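Local coordinates for protein succinate-semialdehyde dehydrogenase (NAD(P)(+)) (Marinobacter aquaeolei, PDB 3RH9) that probably oxidises succinate semialdehyde to succinate, using NAD+ or NADP+ as the hydride acceptor, at residues T13-G18 with A192-M197; E49-A54 with S215-V220; A269-A274 with G307-E312; R343-A348 with K359-L364. One frame throughout, in Å; residues are numbered along the deposited sequence.

The four contacts form two groups. Contacts 1 and 2 lie beside the sheet that holds strands 178-181 and 207-209, with centres about 16 Å apart, and they touch directly where Ile16 CD1 meets Ala53 CB at 3.9 Å. Their segments alternate along the chain, so two N-terminal elements pack in turn on two helices of this sheet. Contacts 3 and 4 flank the seven-stranded sheet, their centres about 23 Å apart and nearest atoms about 11 Å apart without touching. Contacts 1 and 3 are on opposite sides of the chain's centre, about 45 Å between centres. All four lie away from Glu256, the predicted active-site residue.

Contact 1 of 4, residues T13-G18 with A192-M197; sequences TGYIGG and AFFSVM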
loop_
_atom_site.group_PDB
_atom_site.type_symbol
_atom_site.label_atom_id
_atom_site.label_comp_id
_atom_site.label_asym_id
_atom_site.label_seq_id
_atom_site.Cartn_x
_atom_site.Cartn_y
_atom_site.Cartn_z
ATOM N N THR A 13 15.820 29.778 1.124
ATOM C CA THR A 13 15.613 29.301 2.478
ATOM C C THR A 13 14.379 28.423 2.446
ATOM O O THR A 13 13.769 28.236 1.391
ATOM C CB THR A 13 15.391 30.481 3.449
ATOM O OG1 THR A 13 15.039 29.990 4.743
ATOM C CG2 THR A 13 14.280 31.388 2.952
ATOM N N GLY A 14 14.008 27.885 3.599
ATOM C CA GLY A 14 12.847 27.022 3.679
ATOM C C GLY A 14 11.536 27.765 3.568
ATOM O O GLY A 14 11.493 28.979 3.367
ATOM N N TYR A 15 10.448 27.025 3.696
ATOM C CA TYR A 15 9.132 27.619 3.600
ATOM C C TYR A 15 8.212 26.923 4.564
ATOM O O TYR A 15 7.728 25.827 4.290
ATOM C CB TYR A 15 8.581 27.480 2.189
ATOM C CG TYR A 15 7.336 28.299 1.933
ATOM C CD1 TYR A 15 6.069 27.792 2.209
ATOM C CD2 TYR A 15 7.431 29.577 1.411
ATOM C CE1 TYR A 15 4.933 28.536 1.962
ATOM C CE2 TYR A 15 6.298 30.337 1.161
ATOM C CZ TYR A 15 5.054 29.811 1.435
ATOM O OH TYR A 15 3.946 30.574 1.170
ATOM N N ILE A 16 7.972 27.566 5.697
ATOM C CA ILE A 16 7.160 26.978 6.740
ATOM C C ILE A 16 5.997 27.886 7.073
ATOM O O ILE A 16 6.199 29.062 7.413
ATOM C CB ILE A 16 7.988 26.769 7.996
ATOM C CG1 ILE A 16 9.039 25.696 7.745
ATOM C CG2 ILE A 16 7.105 26.427 9.162
ATOM C CD1 ILE A 16 10.009 25.517 8.907
ATOM N N GLY A 17 4.787 27.337 6.969
ATOM C CA GLY A 17 3.583 28.009 7.423
ATOM C C GLY A 17 3.325 29.355 6.776
ATOM O O GLY A 17 2.746 30.250 7.390
ATOM N N GLY A 18 3.759 29.494 5.528
ATOM C CA GLY A 18 3.486 30.688 4.749
ATOM C C GLY A 18 4.712 31.573 4.662
ATOM O O GLY A 18 4.785 32.461 3.819
ATOM N N ALA A 192 12.220 27.619 -6.541
ATOM C CA ALA A 192 11.519 28.361 -7.589
ATOM C C ALA A 192 10.032 28.032 -7.615
ATOM O O ALA A 192 9.182 28.924 -7.689
ATOM C CB ALA A 192 12.144 28.084 -8.944
ATOM N N PHE A 193 9.729 26.742 -7.553
ATOM C CA PHE A 193 8.361 26.260 -7.436
ATOM C C PHE A 193 7.631 26.888 -6.229
ATOM O O PHE A 193 6.503 27.379 -6.361
ATOM C CB PHE A 193 8.360 24.736 -7.341
ATOM C CG PHE A 193 7.007 24.129 -7.456
ATOM C CD1 PHE A 193 6.068 24.666 -8.318
ATOM C CD2 PHE A 193 6.670 23.013 -6.711
ATOM C CE1 PHE A 193 4.803 24.096 -8.428
ATOM C CE2 PHE A 193 5.414 22.434 -6.817
ATOM C CZ PHE A 193 4.477 22.970 -7.674
ATOM N N PHE A 194 8.269 26.882 -5.061
ATOM C CA PHE A 194 7.643 27.465 -3.887
ATOM C C PHE A 194 7.476 28.956 -4.050
ATOM O O PHE A 194 6.470 29.516 -3.632
ATOM C CB PHE A 194 8.399 27.125 -2.606
ATOM C CG PHE A 194 7.876 25.908 -1.926
ATOM C CD1 PHE A 194 6.964 26.016 -0.900
ATOM C CD2 PHE A 194 8.250 24.652 -2.342
ATOM C CE1 PHE A 194 6.462 24.895 -0.271
ATOM C CE2 PHE A 194 7.747 23.526 -1.712
ATOM C CZ PHE A 194 6.847 23.651 -0.678
ATOM N N SER A 195 8.451 29.605 -4.674
ATOM C CA SER A 195 8.305 31.022 -4.971
ATOM C C SER A 195 7.062 31.263 -5.827
ATOM O O SER A 195 6.301 32.197 -5.561
ATOM C CB SER A 195 9.542 31.575 -5.673
ATOM O OG SER A 195 9.364 32.951 -5.951
ATOM N N VAL A 196 6.852 30.422 -6.843
ATOM C CA VAL A 196 5.663 30.552 -7.685
ATOM C C VAL A 196 4.360 30.284 -6.923
ATOM O O VAL A 196 3.377 30.974 -7.149
ATOM C CB VAL A 196 5.730 29.693 -8.984
ATOM C CG1 VAL A 196 4.362 29.649 -9.686
ATOM C CG2 VAL A 196 6.769 30.244 -9.935
HETATM N N MSE A 197 4.349 29.300 -6.023
HETATM C CA MSE A 197 3.136 28.965 -5.261
HETATM C C MSE A 197 2.838 29.974 -4.159
HETATM O O MSE A 197 1.702 30.102 -3.695
HETATM C CB MSE A 197 3.256 27.585 -4.615
HETATM C CG MSE A 197 3.145 26.436 -5.581
HETATM SE SE MSE A 197 3.097 24.681 -4.702
HETATM C CE MSE A 197 4.938 24.663 -3.990
#
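Tyr15 and Phe194 alone make this contact, mainly through their rings, with Tyr15 CB also against Phe194 CD1. Phe194 presents its CD1 corner to the root of the tyrosine ring, 3.7 Å from Tyr15 CG, and its CE1 lies 3.8 Å from Tyr15 CD1. With centroids 5.3 Å apart and planes at 50°, the pair is neither a parallel stack nor a T-shape. The tyrosine ring reaches the helix because its CG is anti to the backbone N (chi1 -169°). On the helix side, one face of the Phe194 ring carries the CE methyl of Met197, a selenomethionine, 3.6 Å above its centre; the same methyl also lies over a face of Phe193, nearer the rim. Strand 14-16 pairs with 19-21 as a hairpin, and Tyr15 exchanges backbone hydrogen bonds with Leu209 of edge strand 207-209. Helix 188-197 joins strands 178-181 and 207-209, neighbours in the parallel part of a sheet belonging to the Rossmann-type cofactor domain expected of this family. Trp20, on strand 19-21, completes the cluster, its ring edge-to-face with Tyr15 and also touching Phe194. The Tyr15 hydroxyl is hydrogen-bonded to Asp198, tying the ring's far end to the residue just past the helix.

Contact 2 of 4, residues E49-A54 with S215-V220; sequences EDVVAA and SVIGKV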
loop_
_atom_site.group_PDB
_atom_site.type_symbol
_atom_site.label_atom_id
_atom_site.label_comp_id
_atom_site.label_asym_id
_atom_site.label_seq_id
_atom_site.Cartn_x
_atom_site.Cartn_y
_atom_site.Cartn_z
ATOM N N GLU A 49 14.410 21.011 14.479
ATOM C CA GLU A 49 13.308 21.921 14.835
ATOM C C GLU A 49 12.580 22.598 13.661
ATOM O O GLU A 49 11.371 22.825 13.733
ATOM C CB GLU A 49 13.767 22.974 15.854
ATOM C CG GLU A 49 15.239 23.312 15.793
ATOM C CD GLU A 49 16.125 22.211 16.394
ATOM O OE1 GLU A 49 15.625 21.443 17.262
ATOM O OE2 GLU A 49 17.318 22.113 15.996
ATOM N N ASP A 50 13.305 22.927 12.595
ATOM C CA ASP A 50 12.674 23.464 11.391
ATOM C C ASP A 50 11.752 22.438 10.744
ATOM O O ASP A 50 10.657 22.781 10.259
ATOM C CB ASP A 50 13.719 23.880 10.353
ATOM C CG ASP A 50 14.253 25.281 10.575
ATOM O OD1 ASP A 50 13.924 25.896 11.610
ATOM O OD2 ASP A 50 15.008 25.764 9.703
ATOM N N VAL A 51 12.209 21.186 10.703
ATOM C CA VAL A 51 11.420 20.121 10.096
ATOM C C VAL A 51 10.186 19.827 10.961
ATOM O O VAL A 51 9.115 19.558 10.435
ATOM C CB VAL A 51 12.256 18.844 9.849
ATOM C CG1 VAL A 51 11.453 17.841 9.098
ATOM C CG2 VAL A 51 13.488 19.169 9.053
ATOM N N VAL A 52 10.335 19.906 12.283
ATOM C CA VAL A 52 9.210 19.751 13.195
ATOM C C VAL A 52 8.212 20.912 13.073
ATOM O O VAL A 52 6.993 20.716 13.170
ATOM C CB VAL A 52 9.677 19.612 14.654
ATOM C CG1 VAL A 52 8.488 19.515 15.587
ATOM C CG2 VAL A 52 10.570 18.394 14.812
ATOM N N ALA A 53 8.727 22.119 12.855
ATOM C CA ALA A 53 7.869 23.278 12.601
ATOM C C ALA A 53 7.059 23.070 11.330
ATOM O O ALA A 53 5.850 23.320 11.300
ATOM C CB ALA A 53 8.695 24.553 12.490
ATOM N N ALA A 54 7.740 22.630 10.275
ATOM C CA ALA A 54 7.084 22.299 9.014
ATOM C C ALA A 54 5.847 21.446 9.256
ATOM O O ALA A 54 4.777 21.717 8.699
ATOM C CB ALA A 54 8.045 21.570 8.089
ATOM N N SER A 215 19.739 12.480 6.673
ATOM C CA SER A 215 19.550 11.975 8.042
ATOM C C SER A 215 18.579 12.814 8.853
ATOM O O SER A 215 17.612 12.288 9.390
ATOM C CB SER A 215 20.877 11.936 8.811
ATOM O OG SER A 215 21.630 10.792 8.469
ATOM N N VAL A 216 18.863 14.113 8.960
ATOM C CA VAL A 216 18.102 15.010 9.825
ATOM C C VAL A 216 16.645 15.082 9.420
ATOM O O VAL A 216 15.765 14.731 10.206
ATOM C CB VAL A 216 18.686 16.455 9.853
ATOM C CG1 VAL A 216 17.713 17.415 10.537
ATOM C CG2 VAL A 216 20.059 16.489 10.543
ATOM N N ILE A 217 16.402 15.530 8.190
ATOM C CA ILE A 217 15.045 15.656 7.686
ATOM C C ILE A 217 14.324 14.316 7.752
ATOM O O ILE A 217 13.221 14.219 8.307
ATOM C CB ILE A 217 15.003 16.199 6.245
ATOM C CG1 ILE A 217 15.155 17.713 6.251
ATOM C CG2 ILE A 217 13.669 15.909 5.617
ATOM C CD1 ILE A 217 16.553 18.202 6.448
ATOM N N GLY A 218 14.961 13.288 7.191
ATOM C CA GLY A 218 14.349 11.979 7.078
ATOM C C GLY A 218 13.891 11.437 8.415
ATOM O O GLY A 218 12.855 10.783 8.501
ATOM N N LYS A 219 14.654 11.727 9.462
ATOM C CA LYS A 219 14.384 11.145 10.758
ATOM C C LYS A 219 13.115 11.708 11.399
ATOM O O LYS A 219 12.365 10.974 12.034
ATOM C CB LYS A 219 15.586 11.323 11.681
ATOM C CG LYS A 219 15.339 10.872 13.111
ATOM C CD LYS A 219 16.644 10.685 13.865
ATOM C CE LYS A 219 16.407 10.494 15.359
ATOM N NZ LYS A 219 15.798 11.701 15.983
ATOM N N VAL A 220 12.878 13.007 11.244
ATOM C CA VAL A 220 11.678 13.639 11.785
ATOM C C VAL A 220 10.415 13.110 11.104
ATOM O O VAL A 220 9.448 12.717 11.770
ATOM C CB VAL A 220 11.756 15.170 11.643
ATOM C CG1 VAL A 220 10.449 15.840 12.061
ATOM C CG2 VAL A 220 12.927 15.697 12.446
#
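Val51 projects toward helix 215-220 and divides its two methyls between a pair of residues there. CG2, which lies beside the backbone N, meets Ile217 CG1 at 3.6 Å, the two side chains running nearly perpendicular. CG1, anti to that N (chi1 -174°), comes 3.7 Å from Val220 CB, and here the two valines lie side by side, pointing opposite ways. The bump of Val51 therefore fills the hollow between Ile217 and Val220, one helical turn apart. The fit is returned from the other side: Val220 CG1 sits 3.7 Å from Val51 CG1 and 3.8 Å from Val52 CG2, so the valine enters the notch between two consecutive residues of helix 49-54.

The short axes approach to 9.3 Å and cross at -38°, with N-to-C directions roughly alike. Val51 and Ile217 have the closest CA atoms, 6.2 Å apart. Both helices rest on the same strand of the cofactor-domain sheet, since Ala54 touches Val179 and Ile217 touches Lys181, so helix 48-61 packs beside a helix that belongs to the sheet's own connections.

Every touching group is a branched aliphatic and no hydrogen bond crosses, while Asp50 turns to Ser23 elsewhere. Cohesion thus depends on complementary shape and exclusion of water, without the directional restraint of a polar pair.

Contact 3 of 4, residues A269-A274 with G307-E312; sequences ADLEAA and GQKLAE
The backbones come nearest at Glu272 and Lys309, whose CA atoms are 7.4 Å apart, a gap bridged by side chains. Lys309 supplies most of the bridge: it sets out toward the other segment, runs extended through chi2 and chi3, and bends only at chi4. Its CD and CE lie alongside Leu271 CB, each at 3.8 Å, an apolar contact beneath the charged end. There NZ forms a salt bridge with Glu272 OE2 at 3.1 Å, though the modelled place of that oxygen is doubtful. The glutamate stands nearly perpendicular to the lysine, brought round by a bend at chi2 (-70°). Its other oxygen, OE1, makes a salt bridge with Arg313; if OE2 is placed correctly, the carboxylate would serve two cations, which might ease the nearness of Glu312.

Asp270 N-caps helix 271-283. Ala273 N donates to Asp270 OD1 over 3.0 Å, nearly straight at 168° but 61° out of the carboxylate plane. The cap marks the helix start, whose first turn carries Leu271 and Glu272.

Strand 262-265, helix 271-283 and strand 295-299 form a beta-alpha-beta crossover in the seven-stranded sheet, and helix 303-316 follows directly. Below this surface pair, Leu310 packs on Ala275, Leu278 and Ile279 of the first helix, Ala274 touches Phe306 and strand 417-421, and Ala311 leans on edge strand 354-357.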
loop_
_atom_site.group_PDB
_atom_site.type_symbol
_atom_site.label_atom_id
_atom_site.label_comp_id
_atom_site.label_asym_id
_atom_site.label_seq_id
_atom_site.Cartn_x
_atom_site.Cartn_y
_atom_site.Cartn_z
ATOM N N ALA A 269 9.662 -6.485 -35.932
ATOM C CA ALA A 269 9.436 -5.105 -35.526
ATOM C C ALA A 269 9.812 -4.106 -36.620
ATOM O O ALA A 269 10.729 -4.348 -37.384
ATOM C CB ALA A 269 10.224 -4.803 -34.252
ATOM N N ASP A 270 9.101 -2.984 -36.691
ATOM C CA ASP A 270 9.504 -1.859 -37.525
ATOM C C ASP A 270 10.757 -1.252 -36.896
ATOM O O ASP A 270 10.679 -0.571 -35.879
ATOM C CB ASP A 270 8.358 -0.845 -37.582
ATOM C CG ASP A 270 8.768 0.509 -38.180
ATOM O OD1 ASP A 270 9.974 0.763 -38.377
ATOM O OD2 ASP A 270 7.864 1.341 -38.441
ATOM N N LEU A 271 11.917 -1.504 -37.498
ATOM C CA LEU A 271 13.200 -1.119 -36.892
ATOM C C LEU A 271 13.396 0.382 -36.780
ATOM O O LEU A 271 13.957 0.862 -35.799
ATOM C CB LEU A 271 14.384 -1.722 -37.661
ATOM C CG LEU A 271 14.953 -3.031 -37.153
ATOM C CD1 LEU A 271 13.845 -3.929 -36.675
ATOM C CD2 LEU A 271 15.741 -3.701 -38.249
ATOM N N GLU A 272 12.970 1.120 -37.799
ATOM C CA GLU A 272 13.167 2.560 -37.800
ATOM C C GLU A 272 12.401 3.187 -36.654
ATOM O O GLU A 272 12.892 4.095 -35.994
ATOM C CB GLU A 272 12.730 3.169 -39.135
ATOM C CG GLU A 272 13.696 2.881 -40.288
ATOM C CD GLU A 272 15.040 3.623 -40.145
ATOM O OE1 GLU A 272 15.013 4.862 -39.910
ATOM O OE2 GLU A 272 16.115 2.977 -40.283
ATOM N N ALA A 273 11.194 2.691 -36.410
ATOM C CA ALA A 273 10.372 3.218 -35.322
ATOM C C ALA A 273 10.971 2.889 -33.952
ATOM O O ALA A 273 11.049 3.748 -33.077
ATOM C CB ALA A 273 8.937 2.702 -35.436
ATOM N N ALA A 274 11.395 1.644 -33.772
ATOM C CA ALA A 274 12.056 1.244 -32.540
ATOM C C ALA A 274 13.356 2.049 -32.296
ATOM O O ALA A 274 13.618 2.516 -31.193
ATOM C CB ALA A 274 12.328 -0.252 -32.558
ATOM N N GLY A 307 21.856 -2.190 -34.653
ATOM C CA GLY A 307 22.976 -1.440 -34.118
ATOM C C GLY A 307 23.375 -0.305 -35.043
ATOM O O GLY A 307 23.641 0.818 -34.611
ATOM N N GLN A 308 23.405 -0.614 -36.334
ATOM C CA GLN A 308 23.740 0.356 -37.363
ATOM C C GLN A 308 22.837 1.563 -37.224
ATOM O O GLN A 308 23.309 2.700 -37.119
ATOM C CB GLN A 308 23.531 -0.259 -38.750
ATOM C CG GLN A 308 24.545 0.179 -39.788
ATOM C CD GLN A 308 25.887 -0.490 -39.552
ATOM O OE1 GLN A 308 25.948 -1.673 -39.196
ATOM N NE2 GLN A 308 26.974 0.263 -39.744
ATOM N N LYS A 309 21.533 1.300 -37.229
ATOM C CA LYS A 309 20.538 2.353 -37.092
ATOM C C LYS A 309 20.766 3.177 -35.827
ATOM O O LYS A 309 20.614 4.407 -35.840
ATOM C CB LYS A 309 19.126 1.770 -37.111
ATOM C CG LYS A 309 18.618 1.404 -38.490
ATOM C CD LYS A 309 17.433 0.449 -38.414
ATOM C CE LYS A 309 16.811 0.220 -39.793
ATOM N NZ LYS A 309 17.793 0.410 -40.910
ATOM N N LEU A 310 21.145 2.508 -34.741
ATOM C CA LEU A 310 21.361 3.215 -33.479
ATOM C C LEU A 310 22.656 4.036 -33.461
ATOM O O LEU A 310 22.681 5.148 -32.931
ATOM C CB LEU A 310 21.316 2.251 -32.294
ATOM C CG LEU A 310 19.931 1.727 -31.933
ATOM C CD1 LEU A 310 20.025 0.842 -30.710
ATOM C CD2 LEU A 310 18.967 2.879 -31.693
ATOM N N ALA A 311 23.723 3.477 -34.038
ATOM C CA ALA A 311 25.006 4.168 -34.120
ATOM C C ALA A 311 24.883 5.358 -35.055
ATOM O O ALA A 311 25.476 6.408 -34.820
ATOM C CB ALA A 311 26.083 3.223 -34.603
ATOM N N GLU A 312 24.098 5.183 -36.114
ATOM C CA GLU A 312 23.798 6.256 -37.056
ATOM C C GLU A 312 23.192 7.499 -36.392
ATOM O O GLU A 312 23.541 8.624 -36.732
ATOM C CB GLU A 312 22.839 5.743 -38.121
ATOM C CG GLU A 312 22.526 6.755 -39.187
ATOM C CD GLU A 312 21.565 6.212 -40.215
ATOM O OE1 GLU A 312 20.336 6.210 -39.944
ATOM O OE2 GLU A 312 22.042 5.785 -41.297
#

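Contact 4 of 4, residues R343-A348 with K359-L364; sequences RHLQDA and KQPAEL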
loop_
_atom_site.group_PDB
_atom_site.type_symbol
_atom_site.label_atom_id
_atom_site.label_comp_id
_atom_site.label_asym_id
_atom_site.label_seq_id
_atom_site.Cartn_x
_atom_site.Cartn_y
_atom_site.Cartn_z
ATOM N N ARG A 343 32.380 2.568 -15.291
ATOM C CA ARG A 343 32.657 1.215 -14.836
ATOM C C ARG A 343 31.848 0.126 -15.565
ATOM O O ARG A 343 32.358 -0.970 -15.808
ATOM C CB ARG A 343 32.463 1.126 -13.320
ATOM C CG ARG A 343 32.498 -0.276 -12.813
ATOM C CD ARG A 343 32.398 -0.359 -11.319
ATOM N NE ARG A 343 31.094 0.023 -10.779
ATOM C CZ ARG A 343 29.989 -0.719 -10.851
ATOM N NH1 ARG A 343 29.993 -1.882 -11.485
ATOM N NH2 ARG A 343 28.863 -0.281 -10.298
ATOM N N HIS A 344 30.595 0.435 -15.906
ATOM C CA HIS A 344 29.748 -0.458 -16.700
ATOM C C HIS A 344 30.228 -0.514 -18.118
ATOM O O HIS A 344 30.055 -1.523 -18.794
ATOM C CB HIS A 344 28.294 0.010 -16.723
ATOM C CG HIS A 344 27.552 -0.263 -15.456
ATOM N ND1 HIS A 344 26.177 -0.268 -15.387
ATOM C CD2 HIS A 344 27.994 -0.547 -14.208
ATOM C CE1 HIS A 344 25.804 -0.535 -14.149
ATOM N NE2 HIS A 344 26.885 -0.709 -13.415
ATOM N N LEU A 345 30.796 0.577 -18.605
ATOM C CA LEU A 345 31.358 0.521 -19.945
ATOM C C LEU A 345 32.605 -0.385 -19.946
ATOM O O LEU A 345 32.696 -1.347 -20.694
ATOM C CB LEU A 345 31.676 1.917 -20.452
ATOM C CG LEU A 345 32.041 1.950 -21.932
ATOM C CD1 LEU A 345 30.955 1.305 -22.767
ATOM C CD2 LEU A 345 32.301 3.377 -22.368
ATOM N N GLN A 346 33.545 -0.090 -19.065
ATOM C CA GLN A 346 34.714 -0.921 -18.910
ATOM C C GLN A 346 34.362 -2.404 -18.750
ATOM O O GLN A 346 34.978 -3.280 -19.371
ATOM C CB GLN A 346 35.529 -0.449 -17.709
ATOM C CG GLN A 346 36.950 -0.949 -17.747
ATOM C CD GLN A 346 37.688 -0.462 -18.983
ATOM O OE1 GLN A 346 37.954 0.742 -19.141
ATOM N NE2 GLN A 346 38.016 -1.391 -19.871
ATOM N N ASP A 347 33.388 -2.684 -17.890
ATOM C CA ASP A 347 33.065 -4.059 -17.545
ATOM C C ASP A 347 32.561 -4.794 -18.770
ATOM O O ASP A 347 32.925 -5.940 -19.007
ATOM C CB ASP A 347 32.011 -4.101 -16.454
ATOM C CG ASP A 347 31.551 -5.507 -16.146
ATOM O OD1 ASP A 347 32.318 -6.278 -15.524
ATOM O OD2 ASP A 347 30.406 -5.838 -16.514
ATOM N N ALA A 348 31.725 -4.120 -19.552
ATOM C CA ALA A 348 31.186 -4.707 -20.758
ATOM C C ALA A 348 32.291 -5.084 -21.751
ATOM O O ALA A 348 32.276 -6.176 -22.333
ATOM C CB ALA A 348 30.200 -3.756 -21.404
ATOM N N LYS A 359 33.088 6.319 -27.120
ATOM C CA LYS A 359 34.519 6.281 -26.833
ATOM C C LYS A 359 34.901 5.167 -25.840
ATOM O O LYS A 359 34.098 4.771 -24.983
ATOM C CB LYS A 359 34.977 7.625 -26.244
ATOM C CG LYS A 359 34.770 8.872 -27.102
ATOM C CD LYS A 359 35.307 10.085 -26.338
ATOM C CE LYS A 359 34.655 11.404 -26.747
ATOM N NZ LYS A 359 35.403 12.156 -27.804
ATOM N N GLN A 360 36.137 4.681 -25.966
ATOM C CA GLN A 360 36.782 3.835 -24.959
ATOM C C GLN A 360 36.906 4.605 -23.633
ATOM O O GLN A 360 37.219 5.794 -23.630
ATOM C CB GLN A 360 38.181 3.446 -25.454
ATOM C CG GLN A 360 38.258 2.134 -26.210
ATOM C CD GLN A 360 38.078 0.950 -25.280
ATOM O OE1 GLN A 360 38.304 1.065 -24.070
ATOM N NE2 GLN A 360 37.663 -0.190 -25.830
ATOM N N PRO A 361 36.668 3.932 -22.497
ATOM C CA PRO A 361 36.631 4.624 -21.196
ATOM C C PRO A 361 37.873 5.457 -20.862
ATOM O O PRO A 361 37.754 6.468 -20.172
ATOM C CB PRO A 361 36.476 3.483 -20.200
ATOM C CG PRO A 361 35.779 2.406 -20.979
ATOM C CD PRO A 361 36.321 2.506 -22.380
ATOM N N ALA A 362 39.044 5.058 -21.340
ATOM C CA ALA A 362 40.248 5.807 -21.026
ATOM C C ALA A 362 40.285 7.154 -21.750
ATOM O O ALA A 362 41.033 8.048 -21.352
ATOM C CB ALA A 362 41.489 4.994 -21.336
ATOM N N GLU A 363 39.474 7.302 -22.797
ATOM C CA GLU A 363 39.426 8.542 -23.576
ATOM C C GLU A 363 38.421 9.548 -22.996
ATOM O O GLU A 363 38.318 10.685 -23.456
ATOM C CB GLU A 363 39.082 8.249 -25.048
ATOM C CG GLU A 363 40.132 7.421 -25.798
ATOM C CD GLU A 363 39.649 6.953 -27.173
ATOM O OE1 GLU A 363 38.596 7.453 -27.630
ATOM O OE2 GLU A 363 40.316 6.084 -27.797
ATOM N N LEU A 364 37.677 9.119 -21.986
ATOM C CA LEU A 364 36.624 9.945 -21.424
ATOM C C LEU A 364 37.164 11.203 -20.757
ATOM O O LEU A 364 38.092 11.140 -19.937
ATOM C CB LEU A 364 35.786 9.138 -20.436
ATOM C CG LEU A 364 34.529 8.467 -20.994
ATOM C CD1 LEU A 364 34.579 8.304 -22.496
ATOM C CD2 LEU A 364 34.337 7.134 -20.311
HETATM O O HOH W 1 39.685 2.271 -21.515
#
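The carboxamide of Gln346 brings its oxygen against the Pro361 ring, OE1 lying 3.3 Å from both CB and CG of the proline, with the two side chains set obliquely. Another flat group of this helix, the His344 imidazole, has Arg343 CZ at its edge, in plane. Gln346 chi2 (60°) bends the chain and brings the amide over to the loop; NE2 is held by Asp350, one turn on, which, with the weak water bond to OE1, is consistent with the oxygen facing Pro361.

Leu345 covers the proline from a neighbouring position. Its CD2 is 3.9 Å from Pro361 CG and 3.5 Å from the carbonyl O of Lys359, the latter being simple packing. The proline ring rests in a hollow of helix 335-350 formed by Lys342, Leu345, Gln346 and Leu349, spaced i, i+3, i+4, i+7.

Helix 335-350 leads into edge strand 354-357 of the seven-stranded sheet, and the loop holding the 3-10 turn 361-363 connects that strand to its antiparallel neighbour 373-376, where Leu345 continues inward onto Thr373 and Val375. Here the connection lies back against the preceding helix. Toward the surface, one water accepts from Ala362 N at 2.9 Å and donates to Gln360 OE1 at 3.1 Å and, weakly, to Gln346 OE1.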